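Local coordinates for glycosyl hydrolase, family 38 (Enterococcus faecalis, PDB 5KBP), which probably hydrolyses alpha-linked mannose residues from carbohydrates as a metal-dependent alpha-mannosidase, at residues W17-Y22 against M369-N374; D95-S100 against S355-S360; W344-Q349 against E373-V378; C359-V364 against G755-W760. All coordinates share one frame; numbering follows the deposited sequence.

Contact 1: W17-Y22 against M369-N374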
# COMPACT_ATOMS: atom_id res chain seq x y z
N TRP A 17 -14.66 -13.55 -10.12
CA TRP A 17 -13.57 -12.58 -10.24
C TRP A 17 -12.81 -12.48 -8.91
O TRP A 17 -13.19 -11.72 -8.02
CB TRP A 17 -14.09 -11.22 -10.66
CG TRP A 17 -12.99 -10.36 -11.15
CD1 TRP A 17 -12.30 -9.43 -10.43
CD2 TRP A 17 -12.42 -10.36 -12.46
NE1 TRP A 17 -11.34 -8.84 -11.22
CE2 TRP A 17 -11.40 -9.40 -12.47
CE3 TRP A 17 -12.68 -11.08 -13.63
CZ2 TRP A 17 -10.63 -9.14 -13.60
CZ3 TRP A 17 -11.92 -10.82 -14.75
CH2 TRP A 17 -10.91 -9.86 -14.73
N ASP A 18 -11.73 -13.25 -8.81
CA ASP A 18 -10.79 -13.07 -7.71
C ASP A 18 -10.13 -11.71 -7.85
O ASP A 18 -9.45 -11.44 -8.84
CB ASP A 18 -9.75 -14.19 -7.70
CG ASP A 18 -10.38 -15.56 -7.61
OD1 ASP A 18 -10.77 -15.97 -6.50
OD2 ASP A 18 -10.49 -16.24 -8.66
N ARG A 19 -10.34 -10.84 -6.85
CA ARG A 19 -9.90 -9.45 -6.96
C ARG A 19 -8.39 -9.36 -7.12
O ARG A 19 -7.88 -8.49 -7.85
CB ARG A 19 -10.37 -8.67 -5.73
CG ARG A 19 -10.31 -7.16 -5.88
CD ARG A 19 -11.16 -6.49 -4.81
NE ARG A 19 -11.11 -5.03 -4.90
CZ ARG A 19 -10.25 -4.27 -4.24
NH1 ARG A 19 -9.35 -4.83 -3.44
NH2 ARG A 19 -10.28 -2.96 -4.38
N GLU A 20 -7.64 -10.23 -6.45
CA GLU A 20 -6.19 -10.28 -6.58
C GLU A 20 -5.74 -11.70 -6.28
O GLU A 20 -6.18 -12.30 -5.29
CB GLU A 20 -5.52 -9.28 -5.64
CG GLU A 20 -6.15 -9.20 -4.26
CD GLU A 20 -5.63 -8.03 -3.44
OE1 GLU A 20 -5.91 -7.98 -2.23
OE2 GLU A 20 -4.96 -7.16 -4.02
N TRP A 21 -4.87 -12.24 -7.13
CA TRP A 21 -4.42 -13.62 -6.99
C TRP A 21 -3.02 -13.81 -7.54
O TRP A 21 -2.04 -13.41 -6.91
CB TRP A 21 -5.41 -14.56 -7.69
CG TRP A 21 -5.20 -16.01 -7.35
CD1 TRP A 21 -4.42 -16.52 -6.35
CD2 TRP A 21 -5.79 -17.14 -8.02
NE1 TRP A 21 -4.49 -17.89 -6.35
CE2 TRP A 21 -5.32 -18.29 -7.37
CE3 TRP A 21 -6.66 -17.28 -9.10
CZ2 TRP A 21 -5.69 -19.58 -7.76
CZ3 TRP A 21 -7.03 -18.55 -9.49
CH2 TRP A 21 -6.55 -19.68 -8.82
N TYR A 22 -2.90 -14.44 -8.71
CA TYR A 22 -1.60 -14.76 -9.28
C TYR A 22 -0.95 -13.59 -10.00
O TYR A 22 0.23 -13.67 -10.35
CB TYR A 22 -1.71 -15.95 -10.24
CG TYR A 22 -2.76 -15.81 -11.32
CD1 TYR A 22 -4.07 -16.20 -11.09
CD2 TYR A 22 -2.43 -15.29 -12.57
CE1 TYR A 22 -5.04 -16.07 -12.08
CE2 TYR A 22 -3.39 -15.16 -13.56
CZ TYR A 22 -4.69 -15.55 -13.31
OH TYR A 22 -5.65 -15.43 -14.28
N MET A 369 -0.84 -5.32 3.33
CA MET A 369 -0.27 -4.66 4.50
C MET A 369 -0.60 -3.17 4.52
O MET A 369 -0.86 -2.60 5.58
CB MET A 369 1.24 -4.88 4.55
CG MET A 369 1.67 -6.29 4.96
SD MET A 369 1.50 -6.61 6.72
CE MET A 369 -0.05 -7.49 6.77
N THR A 370 -0.59 -2.54 3.34
CA THR A 370 -0.96 -1.13 3.27
C THR A 370 -2.42 -0.93 3.67
O THR A 370 -2.74 0.01 4.41
CB THR A 370 -0.72 -0.59 1.86
OG1 THR A 370 0.69 -0.60 1.57
CG2 THR A 370 -1.25 0.83 1.72
N ARG A 371 -3.31 -1.81 3.21
CA ARG A 371 -4.71 -1.73 3.61
C ARG A 371 -4.86 -1.95 5.11
O ARG A 371 -5.65 -1.27 5.77
CB ARG A 371 -5.53 -2.76 2.84
CG ARG A 371 -5.46 -2.64 1.33
CD ARG A 371 -6.59 -3.43 0.68
NE ARG A 371 -6.47 -3.48 -0.78
CZ ARG A 371 -6.01 -4.53 -1.45
NH1 ARG A 371 -5.95 -4.50 -2.77
NH2 ARG A 371 -5.62 -5.62 -0.80
N PHE A 372 -4.11 -2.91 5.67
CA PHE A 372 -4.15 -3.15 7.11
C PHE A 372 -3.69 -1.92 7.88
O PHE A 372 -4.32 -1.52 8.86
CB PHE A 372 -3.29 -4.37 7.46
CG PHE A 372 -4.01 -5.68 7.32
CD1 PHE A 372 -5.28 -5.84 7.85
CD2 PHE A 372 -3.42 -6.74 6.66
CE1 PHE A 372 -5.95 -7.05 7.72
CE2 PHE A 372 -4.08 -7.95 6.53
CZ PHE A 372 -5.35 -8.10 7.07
N GLU A 373 -2.58 -1.32 7.46
CA GLU A 373 -2.08 -0.12 8.12
C GLU A 373 -3.11 1.01 8.08
O GLU A 373 -3.34 1.68 9.08
CB GLU A 373 -0.77 0.34 7.48
CG GLU A 373 0.39 -0.63 7.65
CD GLU A 373 1.21 -0.36 8.89
OE1 GLU A 373 2.16 -1.13 9.16
OE2 GLU A 373 0.91 0.62 9.60
N ASN A 374 -3.73 1.21 6.92
CA ASN A 374 -4.67 2.32 6.76
C ASN A 374 -5.94 2.09 7.58
O ASN A 374 -6.41 3.00 8.28
CB ASN A 374 -5.01 2.51 5.28
CG ASN A 374 -3.86 3.09 4.49
OD1 ASN A 374 -2.98 3.75 5.05
ND2 ASN A 374 -3.84 2.83 3.19
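The guanidinium of Arg371 has the NH1 of Arg19 over one face and the carboxylate of Glu20 at its edge. Carboxylate and guanidinium approach from opposite directions with their planes 53° apart, and the salt bridge is a two-nitrogen, end-on grip. Arg371 NH2 donates to the syn lone pair of Glu20 OE1 at 2.8 Å, tilted from the guanidinium plane. The second bond, from Arg371 NH1 to Glu20 OE2 at 3.1 Å, is nearly straight and lies in that plane, yet it reaches the oxygen from above the carboxylate. Both groups ride on extended chains, which lets them span the wide gap between the backbones. Arg19 NH1 comes within 3.5 Å of Arg371 NH1, a donor-donor approach of like charges that is probably offset by Glu20 and by Asp63, which forms a salt bridge with Arg19 NE. Ser355 OG also bonds to Glu20 OE1, and Asn350 OD1 takes a hydrogen bond from Arg371 NH2, so the pair is held from several directions. The buried ion pair joins the long helix 362-393 of the middle domain to the N-terminal-domain loop after strand 7-13, whose His-Trp-Asp sequence probably corresponds to one that helps bind zinc in related family 38 mannosidases.

Contact 2: D95-S100 against S355-S360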
# COMPACT_ATOMS: atom_id res chain seq x y z
N ASP A 95 -14.59 -17.89 4.87
CA ASP A 95 -15.52 -17.93 6.00
C ASP A 95 -14.78 -17.97 7.33
O ASP A 95 -15.02 -17.15 8.22
CB ASP A 95 -16.46 -19.13 5.86
CG ASP A 95 -17.66 -18.83 4.99
OD1 ASP A 95 -17.91 -17.63 4.72
OD2 ASP A 95 -18.35 -19.78 4.58
N PHE A 96 -13.85 -18.92 7.48
CA PHE A 96 -13.26 -19.18 8.79
C PHE A 96 -12.14 -18.22 9.16
O PHE A 96 -11.85 -18.06 10.35
CB PHE A 96 -12.73 -20.62 8.85
CG PHE A 96 -13.80 -21.67 8.77
CD1 PHE A 96 -14.65 -21.90 9.84
CD2 PHE A 96 -13.97 -22.43 7.62
CE1 PHE A 96 -15.63 -22.86 9.78
CE2 PHE A 96 -14.95 -23.39 7.55
CZ PHE A 96 -15.79 -23.61 8.63
N LEU A 97 -11.51 -17.57 8.18
CA LEU A 97 -10.32 -16.77 8.46
C LEU A 97 -10.63 -15.31 8.77
O LEU A 97 -9.69 -14.54 9.01
CB LEU A 97 -9.34 -16.85 7.28
CG LEU A 97 -8.60 -18.19 7.17
CD1 LEU A 97 -7.60 -18.16 6.03
CD2 LEU A 97 -7.91 -18.50 8.49
N ILE A 98 -11.89 -14.90 8.77
CA ILE A 98 -12.26 -13.56 9.19
C ILE A 98 -13.19 -13.67 10.39
O ILE A 98 -13.82 -14.70 10.63
CB ILE A 98 -12.92 -12.74 8.06
CG1 ILE A 98 -14.32 -13.26 7.74
CG2 ILE A 98 -12.05 -12.76 6.81
CD1 ILE A 98 -15.07 -12.41 6.74
N SER A 99 -13.26 -12.58 11.15
CA SER A 99 -14.00 -12.59 12.41
C SER A 99 -15.49 -12.78 12.17
O SER A 99 -16.00 -12.64 11.05
CB SER A 99 -13.75 -11.29 13.19
OG SER A 99 -14.28 -10.17 12.50
N SER A 100 -16.20 -13.10 13.25
CA SER A 100 -17.64 -13.28 13.18
C SER A 100 -18.33 -12.01 12.71
O SER A 100 -19.21 -12.05 11.83
CB SER A 100 -18.18 -13.71 14.54
OG SER A 100 -17.63 -14.95 14.95
N SER A 355 -6.95 -13.29 -0.83
CA SER A 355 -6.15 -12.32 -0.08
C SER A 355 -5.82 -12.84 1.32
O SER A 355 -4.65 -13.01 1.66
CB SER A 355 -6.90 -10.99 -0.00
OG SER A 355 -7.05 -10.41 -1.28
N ILE A 356 -6.85 -13.09 2.13
CA ILE A 356 -6.63 -13.40 3.54
C ILE A 356 -6.03 -14.79 3.72
O ILE A 356 -5.32 -15.04 4.69
CB ILE A 356 -7.94 -13.23 4.33
CG1 ILE A 356 -7.69 -13.36 5.83
CG2 ILE A 356 -8.99 -14.22 3.85
CD1 ILE A 356 -6.73 -12.33 6.39
N CYS A 357 -6.29 -15.71 2.79
CA CYS A 357 -5.69 -17.04 2.89
C CYS A 357 -4.19 -17.01 2.67
O CYS A 357 -3.51 -17.99 2.99
CB CYS A 357 -6.34 -18.01 1.90
SG CYS A 357 -8.03 -18.49 2.30
N GLY A 358 -3.65 -15.92 2.13
CA GLY A 358 -2.23 -15.84 1.86
C GLY A 358 -1.78 -16.68 0.69
O GLY A 358 -0.63 -17.11 0.66
N CYS A 359 -2.66 -16.92 -0.28
CA CYS A 359 -2.36 -17.76 -1.43
C CYS A 359 -2.30 -16.94 -2.72
O CYS A 359 -2.83 -17.34 -3.76
CB CYS A 359 -3.38 -18.89 -1.56
SG CYS A 359 -5.09 -18.34 -1.66
N SER A 360 -1.67 -15.77 -2.66
CA SER A 360 -1.45 -14.91 -3.81
C SER A 360 0.06 -14.70 -3.98
O SER A 360 0.87 -15.28 -3.26
CB SER A 360 -2.19 -13.59 -3.64
OG SER A 360 -3.59 -13.79 -3.62
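The carbonyl O of Ile356, whose side chain packs against Leu97, accepts a hydrogen bond from Lys307 NZ; Lys307 also touches the Leu97 side chain, so helix 304-332 borders both partners. Across the interface itself no hydrogen bond forms, and the contact is carried by two parts of Leu97, CB and the CD1 methyl. Its CB faces Ile356 CG1 at 4.1 Å, while SG of Cys357 meets the Leu97 CD1 methyl at 3.8 Å as an apolar neighbour. Ile356 has CG1 anti to the backbone N (chi1 -172°), and this places that methylene near the Leu97 carbonyl as well, with Leu97 O at 3.9 Å. A disulfide between Cys357 and Cys359 has been observed for this protein but is absent here, the two SG atoms standing 4.9 Å apart. Just beyond Cys357 the backbone leaves helical geometry at Gly358, with phi 72°. In the other segment, Ser99 OG bonds to Glu318 OE2 and Ser102 OG and caps the start of helix 100-117. This small buried apolar patch packs an N-terminal-domain loop against the end of helix 353-356 and the turn after it, just past a His-Asp sequence whose counterpart in related family 38 enzymes probably belongs to the active site.

Contact 3: W344-Q349 against E373-V378. With SO4 (sulfate ion), chain F.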
# COMPACT_ATOMS: atom_id res chain seq x y z
N TRP A 344 -14.14 -0.04 7.43
CA TRP A 344 -14.58 -1.42 7.25
C TRP A 344 -14.37 -1.89 5.81
O TRP A 344 -13.91 -3.01 5.58
CB TRP A 344 -16.04 -1.57 7.66
CG TRP A 344 -16.21 -1.87 9.11
CD1 TRP A 344 -16.65 -1.03 10.08
CD2 TRP A 344 -15.90 -3.11 9.76
NE1 TRP A 344 -16.65 -1.66 11.30
CE2 TRP A 344 -16.20 -2.94 11.13
CE3 TRP A 344 -15.41 -4.34 9.32
CZ2 TRP A 344 -16.02 -3.97 12.06
CZ3 TRP A 344 -15.24 -5.35 10.24
CH2 TRP A 344 -15.54 -5.16 11.60
N LYS A 345 -14.71 -1.04 4.84
CA LYS A 345 -14.47 -1.39 3.44
C LYS A 345 -12.98 -1.60 3.18
O LYS A 345 -12.60 -2.52 2.45
CB LYS A 345 -15.03 -0.31 2.52
CG LYS A 345 -16.55 -0.29 2.45
CD LYS A 345 -17.05 0.85 1.57
CE LYS A 345 -18.57 0.86 1.52
NZ LYS A 345 -19.09 2.12 0.91
N THR A 346 -12.13 -0.75 3.76
CA THR A 346 -10.69 -0.93 3.63
C THR A 346 -10.25 -2.27 4.20
O THR A 346 -9.41 -2.96 3.61
CB THR A 346 -9.95 0.21 4.32
OG1 THR A 346 -10.33 1.46 3.72
CG2 THR A 346 -8.44 0.03 4.19
N LEU A 347 -10.82 -2.67 5.34
CA LEU A 347 -10.46 -3.96 5.93
C LEU A 347 -11.05 -5.12 5.13
O LEU A 347 -10.39 -6.14 4.94
CB LEU A 347 -10.93 -4.02 7.38
CG LEU A 347 -10.64 -5.34 8.10
CD1 LEU A 347 -9.15 -5.61 8.15
CD2 LEU A 347 -11.24 -5.33 9.50
N LEU A 348 -12.29 -4.97 4.66
CA LEU A 348 -12.92 -6.02 3.86
C LEU A 348 -12.19 -6.26 2.55
O LEU A 348 -12.31 -7.35 1.97
CB LEU A 348 -14.38 -5.68 3.60
CG LEU A 348 -15.33 -5.83 4.79
CD1 LEU A 348 -16.71 -5.32 4.45
CD2 LEU A 348 -15.40 -7.28 5.24
N GLN A 349 -11.45 -5.27 2.05
CA GLN A 349 -10.68 -5.46 0.82
C GLN A 349 -9.50 -6.41 1.02
O GLN A 349 -8.93 -6.88 0.04
CB GLN A 349 -10.19 -4.11 0.29
CG GLN A 349 -11.29 -3.25 -0.29
CD GLN A 349 -10.85 -1.82 -0.54
OE1 GLN A 349 -9.67 -1.54 -0.70
NE2 GLN A 349 -11.82 -0.90 -0.56
N GLU A 373 -2.58 -1.32 7.46
CA GLU A 373 -2.08 -0.12 8.12
C GLU A 373 -3.11 1.01 8.08
O GLU A 373 -3.34 1.68 9.08
CB GLU A 373 -0.77 0.34 7.48
CG GLU A 373 0.39 -0.63 7.65
CD GLU A 373 1.21 -0.36 8.89
OE1 GLU A 373 2.16 -1.13 9.16
OE2 GLU A 373 0.91 0.62 9.60
N ASN A 374 -3.73 1.21 6.92
CA ASN A 374 -4.67 2.32 6.76
C ASN A 374 -5.94 2.09 7.58
O ASN A 374 -6.41 3.00 8.28
CB ASN A 374 -5.01 2.51 5.28
CG ASN A 374 -3.86 3.09 4.49
OD1 ASN A 374 -2.98 3.75 5.05
ND2 ASN A 374 -3.84 2.83 3.19
N ALA A 375 -6.50 0.88 7.51
CA ALA A 375 -7.68 0.58 8.31
C ALA A 375 -7.37 0.67 9.80
O ALA A 375 -8.19 1.18 10.58
CB ALA A 375 -8.21 -0.82 7.96
N ASN A 376 -6.19 0.20 10.21
CA ASN A 376 -5.83 0.23 11.62
C ASN A 376 -5.68 1.66 12.12
O ASN A 376 -6.08 1.98 13.25
CB ASN A 376 -4.54 -0.57 11.85
CG ASN A 376 -4.19 -0.71 13.32
OD1 ASN A 376 -4.97 -1.25 14.10
ND2 ASN A 376 -3.01 -0.23 13.69
N ASP A 377 -5.10 2.54 11.30
CA ASP A 377 -4.91 3.92 11.72
C ASP A 377 -6.23 4.67 11.82
O ASP A 377 -6.37 5.58 12.64
CB ASP A 377 -3.96 4.64 10.76
CG ASP A 377 -2.56 4.08 10.81
OD1 ASP A 377 -2.18 3.50 11.85
OD2 ASP A 377 -1.82 4.22 9.81
N VAL A 378 -7.21 4.32 10.98
CA VAL A 378 -8.53 4.93 11.10
C VAL A 378 -9.21 4.46 12.38
O VAL A 378 -9.85 5.25 13.09
CB VAL A 378 -9.39 4.62 9.86
CG1 VAL A 378 -10.80 5.14 10.05
CG2 VAL A 378 -8.76 5.23 8.62
S SO4 F . -0.64 -0.91 16.63
O1 SO4 F . -0.72 0.32 15.85
O2 SO4 F . -0.19 -0.60 17.98
O3 SO4 F . -1.96 -1.53 16.69
O4 SO4 F . 0.31 -1.83 16.01
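Ala375 CB points at the neighbouring helix and is met by two successive residues, Thr346 and Leu347, turned differently. Thr346 points toward helix 362-393 and presents CG2, which lies 3.9 Å from Ala375 CB. With CG2 anti to its own backbone N (chi1 -60° for OG1), the methyl is directed across the interface while OG1 bonds to Tyr342 O within its own helix, satisfying the hydroxyl locally. The same methyl skirts Asn374 CB at 4.4 Å. Leu347 instead sets off across the line to the other helix and touches with the base of its side chain, CB to Ala375 CB at 4.2 Å; its isobutyl group continues onto Asn310 and Val313 of helix 304-332. No hydrogen bond crosses between the segments. The axes of segments 344-348 and 373-378 approach to 8.6 Å, their N-to-C directions 151° apart, consistent with the small alanine between them. With CG anti to the backbone N (chi1 -174°), Asn376 carries ND2 to a sulfate ion and makes two weak hydrogen bonds, the shorter to O1 at 3.2 Å; Lys312 NZ binds the same ion, probably acquired from the crystallisation liquor. Together with helix 304-332, helices 337-348 and 362-393 fit the three-helix architecture of the alpha-mannosidase middle domain.

Contact 4: C359-V364 against G755-W760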
# COMPACT_ATOMS: atom_id res chain seq x y z
N CYS A 359 -2.66 -16.92 -0.28
CA CYS A 359 -2.36 -17.76 -1.43
C CYS A 359 -2.30 -16.94 -2.72
O CYS A 359 -2.83 -17.34 -3.76
CB CYS A 359 -3.38 -18.89 -1.56
SG CYS A 359 -5.09 -18.34 -1.66
N SER A 360 -1.67 -15.77 -2.66
CA SER A 360 -1.45 -14.91 -3.81
C SER A 360 0.06 -14.70 -3.98
O SER A 360 0.87 -15.28 -3.26
CB SER A 360 -2.19 -13.59 -3.64
OG SER A 360 -3.59 -13.79 -3.62
N VAL A 361 0.42 -13.87 -4.95
CA VAL A 361 1.83 -13.56 -5.19
C VAL A 361 2.26 -12.44 -4.25
O VAL A 361 1.43 -11.79 -3.62
CB VAL A 361 2.07 -13.19 -6.67
CG1 VAL A 361 1.94 -14.42 -7.55
CG2 VAL A 361 1.10 -12.12 -7.11
N ASP A 362 3.58 -12.22 -4.16
CA ASP A 362 4.12 -11.32 -3.14
C ASP A 362 3.57 -9.91 -3.27
O ASP A 362 3.30 -9.25 -2.26
CB ASP A 362 5.65 -11.29 -3.22
CG ASP A 362 6.27 -12.62 -2.87
OD1 ASP A 362 5.55 -13.53 -2.42
OD2 ASP A 362 7.50 -12.75 -3.04
N GLU A 363 3.39 -9.42 -4.50
CA GLU A 363 2.92 -8.05 -4.69
C GLU A 363 1.54 -7.85 -4.10
O GLU A 363 1.23 -6.76 -3.59
CB GLU A 363 2.91 -7.70 -6.18
CG GLU A 363 4.28 -7.72 -6.85
CD GLU A 363 4.72 -9.12 -7.22
OE1 GLU A 363 5.92 -9.43 -7.06
OE2 GLU A 363 3.87 -9.91 -7.68
N VAL A 364 0.69 -8.88 -4.15
CA VAL A 364 -0.66 -8.76 -3.60
C VAL A 364 -0.62 -8.55 -2.10
O VAL A 364 -1.30 -7.68 -1.55
CB VAL A 364 -1.50 -10.00 -3.97
CG1 VAL A 364 -2.78 -10.04 -3.16
CG2 VAL A 364 -1.81 -10.01 -5.47
N GLY A 755 7.57 -21.54 -0.53
CA GLY A 755 8.20 -20.73 -1.55
C GLY A 755 7.41 -20.51 -2.82
O GLY A 755 7.84 -19.76 -3.70
N GLU A 756 6.25 -21.16 -2.95
CA GLU A 756 5.45 -21.07 -4.16
C GLU A 756 3.98 -20.90 -3.80
O GLU A 756 3.53 -21.30 -2.72
CB GLU A 756 5.62 -22.30 -5.06
CG GLU A 756 5.15 -23.59 -4.42
CD GLU A 756 4.95 -24.70 -5.43
OE1 GLU A 756 4.98 -24.41 -6.64
OE2 GLU A 756 4.75 -25.86 -5.01
N LEU A 757 3.23 -20.30 -4.73
CA LEU A 757 1.79 -20.17 -4.56
C LEU A 757 1.11 -21.53 -4.66
O LEU A 757 0.37 -21.94 -3.76
CB LEU A 757 1.22 -19.20 -5.60
CG LEU A 757 -0.27 -18.82 -5.59
CD1 LEU A 757 -0.45 -17.44 -6.18
CD2 LEU A 757 -1.13 -19.83 -6.35
N GLY A 758 1.35 -22.24 -5.76
CA GLY A 758 0.76 -23.55 -5.98
C GLY A 758 -0.37 -23.55 -6.99
O GLY A 758 -0.34 -22.79 -7.97
N ASP A 759 -1.37 -24.40 -6.77
CA ASP A 759 -2.61 -24.45 -7.54
C ASP A 759 -2.28 -24.78 -9.00
O ASP A 759 -1.62 -25.81 -9.24
CB ASP A 759 -3.39 -23.15 -7.31
CG ASP A 759 -4.85 -23.27 -7.69
OD1 ASP A 759 -5.65 -23.73 -6.84
OD2 ASP A 759 -5.21 -22.91 -8.83
N TRP A 760 -2.68 -23.97 -9.97
CA TRP A 760 -2.68 -24.36 -11.38
C TRP A 760 -1.36 -24.07 -12.10
O TRP A 760 -1.28 -24.29 -13.31
CB TRP A 760 -3.82 -23.65 -12.12
CG TRP A 760 -3.73 -22.15 -12.11
CD1 TRP A 760 -4.20 -21.31 -11.15
CD2 TRP A 760 -3.15 -21.32 -13.12
NE1 TRP A 760 -3.94 -20.01 -11.49
CE2 TRP A 760 -3.30 -19.98 -12.70
CE3 TRP A 760 -2.52 -21.57 -14.34
CZ2 TRP A 760 -2.84 -18.90 -13.45
CZ3 TRP A 760 -2.06 -20.50 -15.09
CH2 TRP A 760 -2.22 -19.18 -14.64
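Apolar packing centres on Leu757, whose side chain points at residues 359-361. Its CD1 methyl reaches Val361 CG1 at 4.1 Å, the two side chains meeting at a slant. With CG anti to the backbone N (chi1 -176°), the isobutyl group is carried up against the opposing main chain. There the packing is of carbon on peptide: CD1 of Leu757 lies 3.4 Å from Cys359 O and 3.6 Å from Ser360 C, and Leu757 CG stands 3.5 Å from that same Cys359 oxygen. The CD2 branch is the more distant one, 4.0 Å from Cys359 O. Polar groups look elsewhere for partners. Ser360 itself points away from the loop, its OG bonding to Asp354 O. The backbones likewise bond outside the pair, Val361 with Trp21 and Leu757 with Phe763. The junction is buried and links the lead-in to helix 362-393, with Val361 at its N-cap position, to the loop joining strands 745-753 and 772-783. Since no hydrogen bond crosses it, the contact rests on van der Waals packing of Leu757 against the 359-361 main chain and Val361 CG1, an interaction without the directionality of a polar bond.

How the contacts relate
Helix 362-393 carries contacts 1 and 3, its N-terminal lead-in carries contact 4, and helix 353-356, just before it, supplies contact 2. Contacts 1 and 2, with centres 11 Å apart, meet through Glu20 and Ser355, and also where Trp21 NE1 packs 3.1 Å from Cys359 O. Contact 1 touches contact 3, Phe372 CE1 lying 3.5 Å from Leu347 CD1, and contact 4, Tyr22 O lying 3.4 Å from Val361 CG1. Contacts 3 and 4 are 23 Å apart between centres and do not touch. Contacts 2 and 4 share Cys359 and Ser360. Contacts 1 and 2 lie beside sequences that probably correspond to zinc-binding and active-site residues of relatives; all four lie away from the annotated calcium-binding residues.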